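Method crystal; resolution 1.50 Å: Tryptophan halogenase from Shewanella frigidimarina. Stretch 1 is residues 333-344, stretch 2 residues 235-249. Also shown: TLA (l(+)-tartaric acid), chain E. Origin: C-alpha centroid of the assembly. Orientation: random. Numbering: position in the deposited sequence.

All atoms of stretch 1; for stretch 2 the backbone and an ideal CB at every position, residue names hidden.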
# COMPACT_ATOMS: atom_id res chain seq x y z
N ALA A 333 -5.92 9.31 16.09
CA ALA A 333 -7.05 10.01 15.48
C ALA A 333 -6.55 10.77 14.28
O ALA A 333 -5.48 11.38 14.33
CB ALA A 333 -7.66 10.98 16.49
N ILE A 334 -7.29 10.73 13.18
CA ILE A 334 -6.89 11.42 11.95
C ILE A 334 -8.08 12.13 11.29
O ILE A 334 -9.27 11.90 11.63
CB ILE A 334 -6.30 10.44 10.90
CG1 ILE A 334 -7.34 9.43 10.48
CG2 ILE A 334 -5.12 9.68 11.50
CD1 ILE A 334 -6.95 8.62 9.22
N ASN A 335 -7.74 13.00 10.34
CA ASN A 335 -8.69 13.46 9.33
C ASN A 335 -8.18 12.78 8.02
O ASN A 335 -7.17 13.24 7.45
CB ASN A 335 -8.68 14.96 9.23
CG ASN A 335 -9.68 15.50 8.21
OD1 ASN A 335 -10.53 14.75 7.64
ND2 ASN A 335 -9.59 16.85 7.97
N PRO A 336 -8.81 11.67 7.57
CA PRO A 336 -8.42 10.96 6.35
C PRO A 336 -8.60 11.90 5.15
O PRO A 336 -9.62 12.57 5.03
CB PRO A 336 -9.42 9.80 6.25
CG PRO A 336 -10.58 10.26 6.98
CD PRO A 336 -10.04 11.08 8.13
N GLY A 337 -7.61 11.92 4.26
CA GLY A 337 -7.69 12.77 3.07
C GLY A 337 -6.34 13.02 2.49
O GLY A 337 -5.38 12.34 2.84
N TYR A 338 -6.31 13.94 1.54
CA TYR A 338 -5.10 14.19 0.79
C TYR A 338 -4.99 15.65 0.42
O TYR A 338 -5.97 16.36 0.26
CB TYR A 338 -4.99 13.27 -0.42
CG TYR A 338 -6.09 13.41 -1.42
CD1 TYR A 338 -7.28 12.71 -1.29
CD2 TYR A 338 -5.93 14.20 -2.55
CE1 TYR A 338 -8.31 12.85 -2.21
CE2 TYR A 338 -6.96 14.33 -3.48
CZ TYR A 338 -8.15 13.63 -3.31
OH TYR A 338 -9.17 13.72 -4.27
N ARG A 339 -3.74 16.07 0.27
CA ARG A 339 -3.49 17.43 -0.15
C ARG A 339 -3.89 17.61 -1.60
O ARG A 339 -3.78 16.69 -2.40
CB ARG A 339 -2.01 17.76 0.03
CG ARG A 339 -1.54 17.77 1.47
CD ARG A 339 -1.96 19.04 2.18
NE ARG A 339 -1.84 18.84 3.61
CZ ARG A 339 -2.17 19.73 4.54
NH1 ARG A 339 -2.64 20.90 4.20
NH2 ARG A 339 -2.03 19.42 5.81
N ALA A 340 -4.37 18.79 -1.98
CA ALA A 340 -4.91 18.96 -3.33
C ALA A 340 -3.88 18.68 -4.45
O ALA A 340 -4.25 18.29 -5.56
CB ALA A 340 -5.49 20.36 -3.46
N LYS A 341 -2.61 18.98 -4.15
CA LYS A 341 -1.47 18.73 -5.02
C LYS A 341 -0.40 18.06 -4.16
O LYS A 341 -0.35 18.33 -2.96
CB LYS A 341 -0.91 20.08 -5.52
CG LYS A 341 -1.76 20.83 -6.49
CD LYS A 341 -1.45 22.30 -6.57
CE LYS A 341 -0.37 22.61 -7.49
NZ LYS A 341 -0.34 24.10 -7.73
N CYS A 342 0.48 17.25 -4.74
CA CYS A 342 1.69 16.79 -4.02
C CYS A 342 2.93 17.65 -4.32
O CYS A 342 3.91 17.52 -3.60
CB CYS A 342 2.06 15.34 -4.32
SG CYS A 342 2.59 14.98 -5.99
N TRP A 343 2.88 18.51 -5.33
CA TRP A 343 4.05 19.25 -5.78
C TRP A 343 3.66 20.72 -5.99
O TRP A 343 2.80 21.02 -6.81
CB TRP A 343 4.60 18.64 -7.07
CG TRP A 343 5.94 19.12 -7.52
CD1 TRP A 343 6.55 20.30 -7.24
CD2 TRP A 343 6.82 18.39 -8.39
NE1 TRP A 343 7.79 20.35 -7.88
CE2 TRP A 343 7.98 19.20 -8.59
CE3 TRP A 343 6.74 17.13 -9.03
CZ2 TRP A 343 9.02 18.78 -9.38
CZ3 TRP A 343 7.78 16.72 -9.80
CH2 TRP A 343 8.92 17.55 -9.98
N GLN A 344 4.22 21.61 -5.17
CA GLN A 344 3.94 23.04 -5.25
C GLN A 344 5.29 23.76 -5.25
O GLN A 344 6.13 23.48 -4.40
CB GLN A 344 3.12 23.47 -4.01
CG GLN A 344 2.79 24.96 -3.95
CD GLN A 344 1.89 25.38 -5.09
OE1 GLN A 344 0.77 24.85 -5.27
NE2 GLN A 344 2.36 26.33 -5.90
N UNK A 235 6.22 21.52 5.16
CA UNK A 235 6.66 22.26 4.00
C UNK A 235 5.49 22.46 3.04
O UNK A 235 5.16 23.57 2.64
CB UNK A 235 7.82 21.54 3.31
N UNK A 236 4.85 21.39 2.64
CA UNK A 236 3.83 21.51 1.62
C UNK A 236 2.51 22.11 2.16
O UNK A 236 1.98 23.10 1.66
CB UNK A 236 3.57 20.13 1.01
N UNK A 237 2.00 21.49 3.22
CA UNK A 237 0.75 21.96 3.80
C UNK A 237 0.88 23.27 4.55
O UNK A 237 0.07 24.16 4.34
CB UNK A 237 0.19 20.89 4.74
N UNK A 238 1.88 23.37 5.43
CA UNK A 238 2.02 24.57 6.28
C UNK A 238 2.76 25.69 5.56
O UNK A 238 2.16 26.74 5.23
CB UNK A 238 2.76 24.22 7.58
N UNK A 239 4.03 25.48 5.21
CA UNK A 239 4.80 26.58 4.59
C UNK A 239 4.20 27.07 3.28
O UNK A 239 4.15 28.29 3.01
CB UNK A 239 6.24 26.13 4.34
N UNK A 240 3.79 26.13 2.42
CA UNK A 240 3.26 26.46 1.10
C UNK A 240 1.73 26.51 0.98
O UNK A 240 1.20 26.78 -0.10
CB UNK A 240 3.79 25.44 0.09
N UNK A 241 1.06 26.21 2.09
CA UNK A 241 -0.38 26.38 2.22
C UNK A 241 -1.19 25.59 1.20
O UNK A 241 -2.26 26.03 0.77
CB UNK A 241 -0.73 27.86 2.10
N UNK A 242 -0.72 24.39 0.83
CA UNK A 242 -1.50 23.55 -0.07
C UNK A 242 -2.67 22.99 0.72
O UNK A 242 -2.46 22.36 1.73
CB UNK A 242 -0.65 22.43 -0.68
N UNK A 243 -3.89 23.20 0.23
CA UNK A 243 -5.08 22.76 0.98
C UNK A 243 -5.22 21.26 1.12
O UNK A 243 -4.79 20.49 0.25
CB UNK A 243 -6.34 23.30 0.30
N UNK A 244 -5.87 20.87 2.21
CA UNK A 244 -6.17 19.46 2.51
C UNK A 244 -7.60 19.16 2.12
O UNK A 244 -8.52 19.93 2.46
CB UNK A 244 -5.94 19.14 3.99
N UNK A 245 -7.79 18.04 1.42
CA UNK A 245 -9.10 17.58 0.95
C UNK A 245 -9.58 16.36 1.79
O UNK A 245 -9.22 15.20 1.55
CB UNK A 245 -9.03 17.22 -0.53
N UNK A 246 -10.38 16.65 2.80
CA UNK A 246 -10.87 15.62 3.67
C UNK A 246 -11.75 14.64 2.93
O UNK A 246 -12.64 15.05 2.16
CB UNK A 246 -11.63 16.24 4.84
N UNK A 247 -11.55 13.35 3.22
CA UNK A 247 -12.34 12.30 2.65
C UNK A 247 -13.16 11.55 3.70
O UNK A 247 -13.70 10.47 3.46
CB UNK A 247 -11.43 11.33 1.90
N UNK A 248 -13.29 12.17 4.87
CA UNK A 248 -14.02 11.50 5.95
C UNK A 248 -15.49 11.34 5.61
O UNK A 248 -16.12 10.41 6.12
CB UNK A 248 -13.87 12.28 7.26
N UNK A 249 -16.05 12.22 4.79
CA UNK A 249 -17.48 12.11 4.44
C UNK A 249 -17.78 10.92 3.52
O UNK A 249 -18.93 10.53 3.31
CB UNK A 249 -17.95 13.40 3.76
O1 TLA E . -9.99 14.22 16.95
O11 TLA E . -12.16 13.84 16.53
C1 TLA E . -11.07 14.37 16.26
C2 TLA E . -11.02 15.20 15.03
O2 TLA E . -12.34 15.49 14.49
C3 TLA E . -10.25 14.40 14.00
O3 TLA E . -10.83 13.12 13.78
C4 TLA E . -10.23 15.21 12.75
O4 TLA E . -10.93 14.83 11.78
O41 TLA E . -9.50 16.23 12.76

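Position 235 lies in a helix, its ideal CB far from stretch 1, so the visible atoms hardly restrict it; it is Leu235. At 236 the CA-to-CB bond points toward stretch 1, with Cys342 O 5.3 Å from the ideal CB, leaving room for a medium or large apolar side chain. Leu236 fills it, CD2 reaching 3.4 Å from Lys341 O and CD1 4.0 Å from Gln344 CB. Lys341 O gains no polar partner there.

Position 237 also points toward stretch 1, but its ideal CB would stand 2.6 Å from Arg339 CZ, a clash that, with Arg339 as placed, leaves glycine. Gly237 lets the guanidinium lie against the helix, with Arg339 NH1 3.6 Å from Gly237 CA. Positions 238 and 239 meet nothing of stretch 1 near their CB and tolerate many residues; they are Glu238 and His239.

At 240 the ideal CB is 4.2 Å from Gln344 CG, which suits an aliphatic chain; Leu240 places CD1 3.6 Å from Gln344 O. Position 241 points away with positive phi, which favours glycine, asparagine or aspartate, though another residue can be accepted there. Gln241 folds back, NE2 donating to Glu238 O (2.8 Å).

Position 242 faces the aliphatic parts of Arg339 and Gln344, so a compact apolar residue fits. Val242 sets CG2 3.7 Å from Gln344 CB, while its O accepts from Arg339 NH1 (2.9 Å). Position 243 points away, and its phi of -66° permits proline; Pro243 O accepts from Ala340 N (2.8 Å).

Positions 244-246 run antiparallel to 337-339. At 244 the CB shares a sheet face with Arg339, and side-chain-less Gly337 leaves space nearby, inviting an aromatic or long chain. The Phe244 ring reaches Gly337, with Phe244 CZ 3.2 Å from Gly337 C, and CD1 covers one guanidinium face of Arg339, opposite Gly237. At 245, on the face of Tyr338, an aliphatic residue suits; Leu245 CD1 lies 3.9 Å from Tyr338 CE2 and 4.1 Å from Ala340 CB. Its N donates to Tyr338 O (2.7 Å).

At 246 Asn335 OD1 is 3.4 Å from the ideal CB, calling for a small donor such as serine or threonine. Ser246 OG donates to Asn335 OD1 at 2.7 Å. Position 247, an N-cap, borders Gly337 and the Tyr338 ring; several polar chains would suit. Gln247 N donates to Pro336 O (2.8 Å), and NE2 approaches Tyr338 CE1 (3.4 Å).

Beside Pro336, 248 accepts a long chain, and the tartrate favours a positive end. Lys248 packs CB 3.8 Å from Pro336 CG and NZ donates to TLA O4 (2.7 Å). Position 249 is out of reach and unconstrained; it is Ser249.

Stretch 2 (235-249) LLGEHLQVPFLSQKS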
# COMPACT_ATOMS: atom_id res chain seq x y z
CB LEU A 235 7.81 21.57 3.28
CG LEU A 235 9.22 21.85 3.84
CD1 LEU A 235 9.40 21.37 5.23
CD2 LEU A 235 10.29 21.27 2.91
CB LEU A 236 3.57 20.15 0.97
CG LEU A 236 2.62 20.22 -0.23
CD1 LEU A 236 3.39 20.43 -1.50
CD2 LEU A 236 1.71 19.00 -0.35
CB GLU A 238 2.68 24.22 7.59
CG GLU A 238 1.81 23.36 8.47
CD GLU A 238 0.46 24.04 8.82
OE1 GLU A 238 0.44 25.28 9.02
OE2 GLU A 238 -0.57 23.33 8.87
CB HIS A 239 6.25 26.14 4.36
CG HIS A 239 7.15 27.22 3.85
ND1 HIS A 239 7.58 28.28 4.64
CD2 HIS A 239 7.73 27.39 2.64
CE1 HIS A 239 8.38 29.05 3.92
NE2 HIS A 239 8.49 28.54 2.71
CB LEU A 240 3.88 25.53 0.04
CG LEU A 240 5.39 25.72 -0.17
CD1 LEU A 240 5.96 24.57 -0.97
CD2 LEU A 240 5.71 27.05 -0.85
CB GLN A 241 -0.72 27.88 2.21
CG GLN A 241 -0.25 28.55 3.48
CD GLN A 241 -1.11 28.19 4.69
OE1 GLN A 241 -2.31 28.48 4.71
NE2 GLN A 241 -0.51 27.56 5.70
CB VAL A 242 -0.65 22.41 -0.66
CG1 VAL A 242 -1.52 21.47 -1.47
CG2 VAL A 242 0.48 22.99 -1.51
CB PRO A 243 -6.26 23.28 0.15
CG PRO A 243 -5.72 24.15 -0.83
CD PRO A 243 -4.26 23.91 -1.00
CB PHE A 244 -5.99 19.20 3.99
CG PHE A 244 -6.07 17.74 4.35
CD1 PHE A 244 -5.00 16.89 4.09
CD2 PHE A 244 -7.19 17.21 4.98
CE1 PHE A 244 -5.04 15.55 4.42
CE2 PHE A 244 -7.22 15.87 5.31
CZ PHE A 244 -6.14 15.04 5.02
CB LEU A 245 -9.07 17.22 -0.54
CG LEU A 245 -8.53 18.31 -1.46
CD1 LEU A 245 -8.61 17.83 -2.86
CD2 LEU A 245 -9.23 19.63 -1.25
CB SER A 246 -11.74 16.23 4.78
OG SER A 246 -12.28 15.20 5.61
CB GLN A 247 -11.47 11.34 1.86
CG GLN A 247 -10.68 12.06 0.72
CD GLN A 247 -11.54 12.70 -0.31
OE1 GLN A 247 -12.51 12.10 -0.76
NE2 GLN A 247 -11.19 13.94 -0.71
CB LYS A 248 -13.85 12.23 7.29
CG LYS A 248 -14.08 11.33 8.48
CD LYS A 248 -14.26 12.06 9.75
CE LYS A 248 -13.07 12.83 10.21
NZ LYS A 248 -13.23 13.36 11.64
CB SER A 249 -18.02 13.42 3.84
OG SER A 249 -17.53 13.60 2.56
O HOH W 1 -11.66 13.89 -3.91
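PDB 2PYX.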